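Local coordinates for lipase (PDB 2ORY), which probably hydrolyses triacylglycerols as a cold-adapted, class 3 lipase with an alpha/beta-hydrolase fold, at residues E53-Y61 with L139-K150. Numbering follows the deposited sequence.
Sequences EVVWGPAVY and LKPKSHIPGENK
The indole of Trp56 carries Pro141 on one face, while the backbone oxygens of Leu139 and Lys150 lie at its edge, near the ring plane. In this alpha/beta-hydrolase fold the contact joins strand 52-63, outermost in the central sheet, to the loop between helices 127-138 and 152-160. The Pro141 side chain crosses that of Trp56 at about a right angle, laying its CG over the face in a CH-pi contact, Pro141 CG 3.6 Å from the centroid of the Trp56 five-membered ring; a rigid, saturated ring suits a flat aromatic surface. Trp56 CG stands anti to the backbone N (chi1 -174°), on the side of its carbonyl carbon, and the indole N-H faces the loop: Trp56 NE1 donates to Lys150 O at 3.0 Å, a somewhat bent bond (147°) that satisfies a buried polar atom and limits rotation of the ring. Phe155 also meets this indole.

At Trp56 a classic beta bulge, with Val55 and Trp56 both facing Val75, accompanies a corner in the strand. Gly147 CA packs 3.6 Å from Trp56 CD1, where a CB would clash, and its positive phi fits the type II beta turn from Ile145 to Glu148. Gly57, at whose positive phi a side chain would hit Trp56 O, precedes the cis peptide of Pro58; Gly57 N-H bonds to Pro146 O (N to O 2.9 Å). Pro146 CG packs on Val54 CG1, and Ile145 CG2 against Gly57. The small Ala59 leaves room for Leu139, whose CD2 reaches Tyr61 CB. A water donates to Pro58 O at 2.7 Å and accepts from Lys142 N at 3.0 Å.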
ATOM      1  N   GLU A  53       2.371  10.210 -17.754  1.00 33.84           N
ATOM      2  CA  GLU A  53       3.633  10.899 -17.532  1.00 34.19           C
ATOM      3  C   GLU A  53       3.974  10.926 -16.044  1.00 30.09           C
ATOM      4  O   GLU A  53       3.150  11.325 -15.214  1.00 28.23           O
ATOM      5  CB  GLU A  53       3.523  12.343 -18.044  1.00 36.81           C
ATOM      6  CG  GLU A  53       4.774  13.167 -17.868  1.00 41.44           C
ATOM      7  CD  GLU A  53       5.880  12.771 -18.837  1.00 53.93           C
ATOM      8  OE1 GLU A  53       7.069  13.002 -18.502  1.00 57.10           O
ATOM      9  OE2 GLU A  53       5.567  12.246 -19.936  1.00 48.25           O
ATOM     10  N   VAL A  54       5.182  10.496 -15.699  1.00 31.22           N
ATOM     11  CA  VAL A  54       5.611  10.534 -14.306  1.00 27.24           C
ATOM     12  C   VAL A  54       5.960  11.999 -14.096  1.00 25.86           C
ATOM     13  O   VAL A  54       6.870  12.503 -14.732  1.00 23.54           O
ATOM     14  CB  VAL A  54       6.861   9.652 -14.078  1.00 30.88           C
ATOM     15  CG1 VAL A  54       7.333   9.770 -12.622  1.00 27.22           C
ATOM     16  CG2 VAL A  54       6.537   8.200 -14.422  1.00 29.97           C
ATOM     17  N   VAL A  55       5.215  12.681 -13.230  1.00 25.91           N
ATOM     18  CA  VAL A  55       5.434  14.099 -12.970  1.00 24.89           C
ATOM     19  C   VAL A  55       6.025  14.418 -11.589  1.00 29.35           C
ATOM     20  O   VAL A  55       6.342  15.571 -11.292  1.00 25.31           O
ATOM     21  CB  VAL A  55       4.119  14.882 -13.171  1.00 28.85           C
ATOM     22  CG1 VAL A  55       3.721  14.840 -14.657  1.00 25.81           C
ATOM     23  CG2 VAL A  55       3.004  14.266 -12.335  1.00 28.77           C
ATOM     24  N   TRP A  56       6.158  13.412 -10.732  1.00 26.29           N
ATOM     25  CA  TRP A  56       6.777  13.641  -9.428  1.00 25.63           C
ATOM     26  C   TRP A  56       7.353  12.333  -8.942  1.00 22.36           C
ATOM     27  O   TRP A  56       6.648  11.327  -8.861  1.00 20.80           O
ATOM     28  CB  TRP A  56       5.785  14.152  -8.395  1.00 23.43           C
ATOM     29  CG  TRP A  56       6.484  14.518  -7.111  1.00 26.60           C
ATOM     30  CD1 TRP A  56       6.955  15.746  -6.767  1.00 21.32           C
ATOM     31  CD2 TRP A  56       6.741  13.660  -5.988  1.00 18.06           C
ATOM     32  NE1 TRP A  56       7.473  15.721  -5.496  1.00 22.07           N
ATOM     33  CE2 TRP A  56       7.356  14.454  -4.994  1.00 20.31           C
ATOM     34  CE3 TRP A  56       6.508  12.302  -5.725  1.00 23.46           C
ATOM     35  CZ2 TRP A  56       7.742  13.937  -3.746  1.00 21.40           C
ATOM     36  CZ3 TRP A  56       6.895  11.780  -4.475  1.00 24.23           C
ATOM     37  CH2 TRP A  56       7.505  12.602  -3.506  1.00 23.77           C
ATOM     38  N   GLY A  57       8.639  12.352  -8.613  1.00 21.71           N
ATOM     39  CA  GLY A  57       9.295  11.141  -8.163  1.00 17.47           C
ATOM     40  C   GLY A  57       9.781  10.354  -9.368  1.00 22.87           C
ATOM     41  O   GLY A  57       9.773  10.869 -10.488  1.00 24.92           O
ATOM     42  N   PRO A  58      10.213   9.099  -9.169  1.00 25.05           N
ATOM     43  CA  PRO A  58      10.211   8.475  -7.835  1.00 28.42           C
ATOM     44  C   PRO A  58      11.117   9.078  -6.747  1.00 30.84           C
ATOM     45  O   PRO A  58      12.292   9.373  -6.984  1.00 35.46           O
ATOM     46  CB  PRO A  58      10.562   7.014  -8.135  1.00 22.60           C
ATOM     47  CG  PRO A  58      11.403   7.097  -9.372  1.00 22.65           C
ATOM     48  CD  PRO A  58      10.710   8.167 -10.198  1.00 24.26           C
ATOM     49  N   ALA A  59      10.533   9.292  -5.570  1.00 27.35           N
ATOM     50  CA  ALA A  59      11.259   9.778  -4.402  1.00 28.61           C
ATOM     51  C   ALA A  59      11.453   8.507  -3.567  1.00 30.96           C
ATOM     52  O   ALA A  59      10.481   7.844  -3.174  1.00 23.14           O
ATOM     53  CB  ALA A  59      10.428  10.781  -3.630  1.00 30.45           C
ATOM     54  N   VAL A  60      12.705   8.169  -3.298  1.00 31.33           N
ATOM     55  CA  VAL A  60      13.010   6.943  -2.573  1.00 30.05           C
ATOM     56  C   VAL A  60      13.610   7.173  -1.200  1.00 29.71           C
ATOM     57  O   VAL A  60      14.415   8.079  -1.014  1.00 27.81           O
ATOM     58  CB  VAL A  60      14.005   6.060  -3.392  1.00 31.59           C
ATOM     59  CG1 VAL A  60      14.242   4.731  -2.685  1.00 30.90           C
ATOM     60  CG2 VAL A  60      13.470   5.828  -4.807  1.00 26.10           C
ATOM     61  N   TYR A  61      13.186   6.360  -0.239  1.00 29.74           N
ATOM     62  CA  TYR A  61      13.734   6.408   1.103  1.00 28.55           C
ATOM     63  C   TYR A  61      14.435   5.056   1.272  1.00 30.60           C
ATOM     64  O   TYR A  61      13.776   4.021   1.288  1.00 24.81           O
ATOM     65  CB  TYR A  61      12.647   6.538   2.167  1.00 31.57           C
ATOM     66  CG  TYR A  61      13.233   6.626   3.564  1.00 33.70           C
ATOM     67  CD1 TYR A  61      13.738   7.831   4.053  1.00 31.09           C
ATOM     68  CD2 TYR A  61      13.350   5.491   4.367  1.00 35.01           C
ATOM     69  CE1 TYR A  61      14.349   7.907   5.305  1.00 39.81           C
ATOM     70  CE2 TYR A  61      13.963   5.549   5.633  1.00 38.62           C
ATOM     71  CZ  TYR A  61      14.461   6.762   6.097  1.00 43.47           C
ATOM     72  OH  TYR A  61      15.055   6.843   7.345  1.00 41.37           O
ATOM     73  N   LEU A 139       9.613  13.350   1.871  1.00 30.14           N
ATOM     74  CA  LEU A 139      10.369  12.934   0.695  1.00 24.96           C
ATOM     75  C   LEU A 139      10.451  14.039  -0.349  1.00 27.67           C
ATOM     76  O   LEU A 139       9.526  14.829  -0.501  1.00 27.62           O
ATOM     77  CB  LEU A 139       9.729  11.711   0.044  1.00 28.99           C
ATOM     78  CG  LEU A 139       9.922  10.285   0.577  1.00 34.39           C
ATOM     79  CD1 LEU A 139       8.970   9.366  -0.191  1.00 23.78           C
ATOM     80  CD2 LEU A 139      11.392   9.825   0.407  1.00 25.96           C
ATOM     81  N   LYS A 140      11.567  14.076  -1.071  1.00 30.42           N
ATOM     82  CA  LYS A 140      11.780  15.047  -2.138  1.00 34.68           C
ATOM     83  C   LYS A 140      12.566  14.352  -3.239  1.00 34.81           C
ATOM     84  O   LYS A 140      13.612  13.749  -2.982  1.00 37.09           O
ATOM     85  CB  LYS A 140      12.566  16.273  -1.650  1.00 27.61           C
ATOM     86  CG  LYS A 140      11.792  17.175  -0.680  1.00 37.13           C
ATOM     87  CD  LYS A 140      12.567  18.457  -0.311  1.00 31.51           C
ATOM     88  CE  LYS A 140      11.741  19.362   0.624  1.00 39.01           C
ATOM     89  NZ  LYS A 140      12.408  20.671   0.950  1.00 35.60           N
ATOM     90  N   PRO A 141      12.072  14.418  -4.485  1.00 33.15           N
ATOM     91  CA  PRO A 141      12.797  13.764  -5.571  1.00 29.88           C
ATOM     92  C   PRO A 141      14.160  14.443  -5.669  1.00 28.63           C
ATOM     93  O   PRO A 141      14.296  15.623  -5.340  1.00 25.20           O
ATOM     94  CB  PRO A 141      11.921  14.047  -6.789  1.00 31.68           C
ATOM     95  CG  PRO A 141      10.561  14.294  -6.207  1.00 28.59           C
ATOM     96  CD  PRO A 141      10.879  15.110  -4.996  1.00 28.32           C
ATOM     97  N   LYS A 142      15.166  13.707  -6.105  1.00 29.67           N
ATOM     98  CA  LYS A 142      16.500  14.284  -6.227  1.00 36.67           C
ATOM     99  C   LYS A 142      16.661  14.971  -7.583  1.00 38.36           C
ATOM    100  O   LYS A 142      15.728  15.018  -8.376  1.00 34.01           O
ATOM    101  CB  LYS A 142      17.565  13.188  -6.060  1.00 42.11           C
ATOM    102  CG  LYS A 142      17.503  12.482  -4.709  1.00 43.87           C
ATOM    103  CD  LYS A 142      18.508  11.355  -4.617  1.00 49.05           C
ATOM    104  CE  LYS A 142      18.193  10.456  -3.434  1.00 53.21           C
ATOM    105  NZ  LYS A 142      17.988  11.261  -2.194  1.00 56.79           N
ATOM    106  N   SER A 143      17.852  15.503  -7.836  1.00 41.49           N
ATOM    107  CA  SER A 143      18.157  16.174  -9.093  1.00 41.52           C
ATOM    108  C   SER A 143      17.904  15.279 -10.303  1.00 37.57           C
ATOM    109  O   SER A 143      18.178  14.079 -10.269  1.00 39.65           O
ATOM    110  CB  SER A 143      19.627  16.622  -9.092  1.00 46.85           C
ATOM    111  OG  SER A 143      20.029  17.138 -10.354  1.00 49.63           O
ATOM    112  N   HIS A 144      17.373  15.886 -11.363  1.00 41.05           N
ATOM    113  CA  HIS A 144      17.096  15.209 -12.636  1.00 41.62           C
ATOM    114  C   HIS A 144      15.911  14.280 -12.584  1.00 38.46           C
ATOM    115  O   HIS A 144      15.610  13.583 -13.557  1.00 41.33           O
ATOM    116  CB  HIS A 144      18.330  14.438 -13.103  1.00 45.20           C
ATOM    117  CG  HIS A 144      19.548  15.297 -13.256  1.00 48.59           C
ATOM    118  ND1 HIS A 144      20.816  14.773 -13.379  1.00 53.11           N
ATOM    119  CD2 HIS A 144      19.691  16.643 -13.290  1.00 48.60           C
ATOM    120  CE1 HIS A 144      21.689  15.760 -13.477  1.00 51.60           C
ATOM    121  NE2 HIS A 144      21.032  16.904 -13.426  1.00 48.98           N
ATOM    122  N   ILE A 145      15.249  14.267 -11.435  1.00 35.23           N
ATOM    123  CA  ILE A 145      14.066  13.441 -11.237  1.00 34.49           C
ATOM    124  C   ILE A 145      12.861  14.378 -11.253  1.00 33.06           C
ATOM    125  O   ILE A 145      12.889  15.463 -10.658  1.00 33.68           O
ATOM    126  CB  ILE A 145      14.101  12.691  -9.868  1.00 35.03           C
ATOM    127  CG1 ILE A 145      15.364  11.814  -9.755  1.00 32.17           C
ATOM    128  CG2 ILE A 145      12.829  11.856  -9.702  1.00 36.51           C
ATOM    129  CD1 ILE A 145      15.476  10.685 -10.810  1.00 29.56           C
ATOM    130  N   PRO A 146      11.792  13.992 -11.959  1.00 33.37           N
ATOM    131  CA  PRO A 146      10.655  14.923 -11.942  1.00 32.93           C
ATOM    132  C   PRO A 146      10.230  15.299 -10.519  1.00 33.18           C
ATOM    133  O   PRO A 146      10.310  14.482  -9.589  1.00 26.58           O
ATOM    134  CB  PRO A 146       9.559  14.177 -12.721  1.00 35.65           C
ATOM    135  CG  PRO A 146      10.055  12.756 -12.855  1.00 37.60           C
ATOM    136  CD  PRO A 146      11.557  12.852 -12.856  1.00 29.20           C
ATOM    137  N   GLY A 147       9.797  16.547 -10.362  1.00 30.02           N
ATOM    138  CA  GLY A 147       9.357  17.041  -9.067  1.00 33.27           C
ATOM    139  C   GLY A 147      10.523  17.360  -8.153  1.00 34.77           C
ATOM    140  O   GLY A 147      10.365  17.523  -6.943  1.00 35.76           O
ATOM    141  N   GLU A 148      11.700  17.451  -8.757  1.00 34.74           N
ATOM    142  CA  GLU A 148      12.947  17.731  -8.056  1.00 35.45           C
ATOM    143  C   GLU A 148      12.836  18.780  -6.938  1.00 37.73           C
ATOM    144  O   GLU A 148      12.347  19.894  -7.154  1.00 35.27           O
ATOM    145  CB  GLU A 148      13.991  18.163  -9.088  1.00 33.03           C
ATOM    146  CG  GLU A 148      15.362  18.466  -8.534  1.00 44.11           C
ATOM    147  CD  GLU A 148      16.249  19.200  -9.538  1.00 46.75           C
ATOM    148  OE1 GLU A 148      16.342  18.761 -10.701  1.00 50.43           O
ATOM    149  OE2 GLU A 148      16.865  20.217  -9.160  1.00 52.53           O
ATOM    150  N   ASN A 149      13.285  18.392  -5.745  1.00 38.53           N
ATOM    151  CA  ASN A 149      13.310  19.243  -4.557  1.00 37.35           C
ATOM    152  C   ASN A 149      12.012  19.785  -4.004  1.00 34.19           C
ATOM    153  O   ASN A 149      12.001  20.856  -3.410  1.00 31.54           O
ATOM    154  CB  ASN A 149      14.252  20.421  -4.778  1.00 43.98           C
ATOM    155  CG  ASN A 149      15.669  19.982  -4.970  1.00 52.44           C
ATOM    156  OD1 ASN A 149      16.227  19.275  -4.125  1.00 59.60           O
ATOM    157  ND2 ASN A 149      16.274  20.388  -6.086  1.00 57.29           N
ATOM    158  N   LYS A 150      10.924  19.055  -4.181  1.00 33.85           N
ATOM    159  CA  LYS A 150       9.639  19.494  -3.656  1.00 32.52           C
ATOM    160  C   LYS A 150       8.969  18.340  -2.934  1.00 29.05           C
ATOM    161  O   LYS A 150       9.053  17.199  -3.386  1.00 27.67           O
ATOM    162  CB  LYS A 150       8.742  19.969  -4.798  1.00 37.76           C
ATOM    163  CG  LYS A 150       9.196  21.266  -5.436  1.00 37.27           C
ATOM    164  CD  LYS A 150       8.977  21.247  -6.939  1.00 45.27           C
ATOM    165  CE  LYS A 150       9.529  22.514  -7.590  1.00 45.71           C
ATOM    166  NZ  LYS A 150       9.682  22.337  -9.060  1.00 46.77           N
TER
HETATM  167  O   HOH W   1      14.579  10.818  -6.519  1.00 25.01           O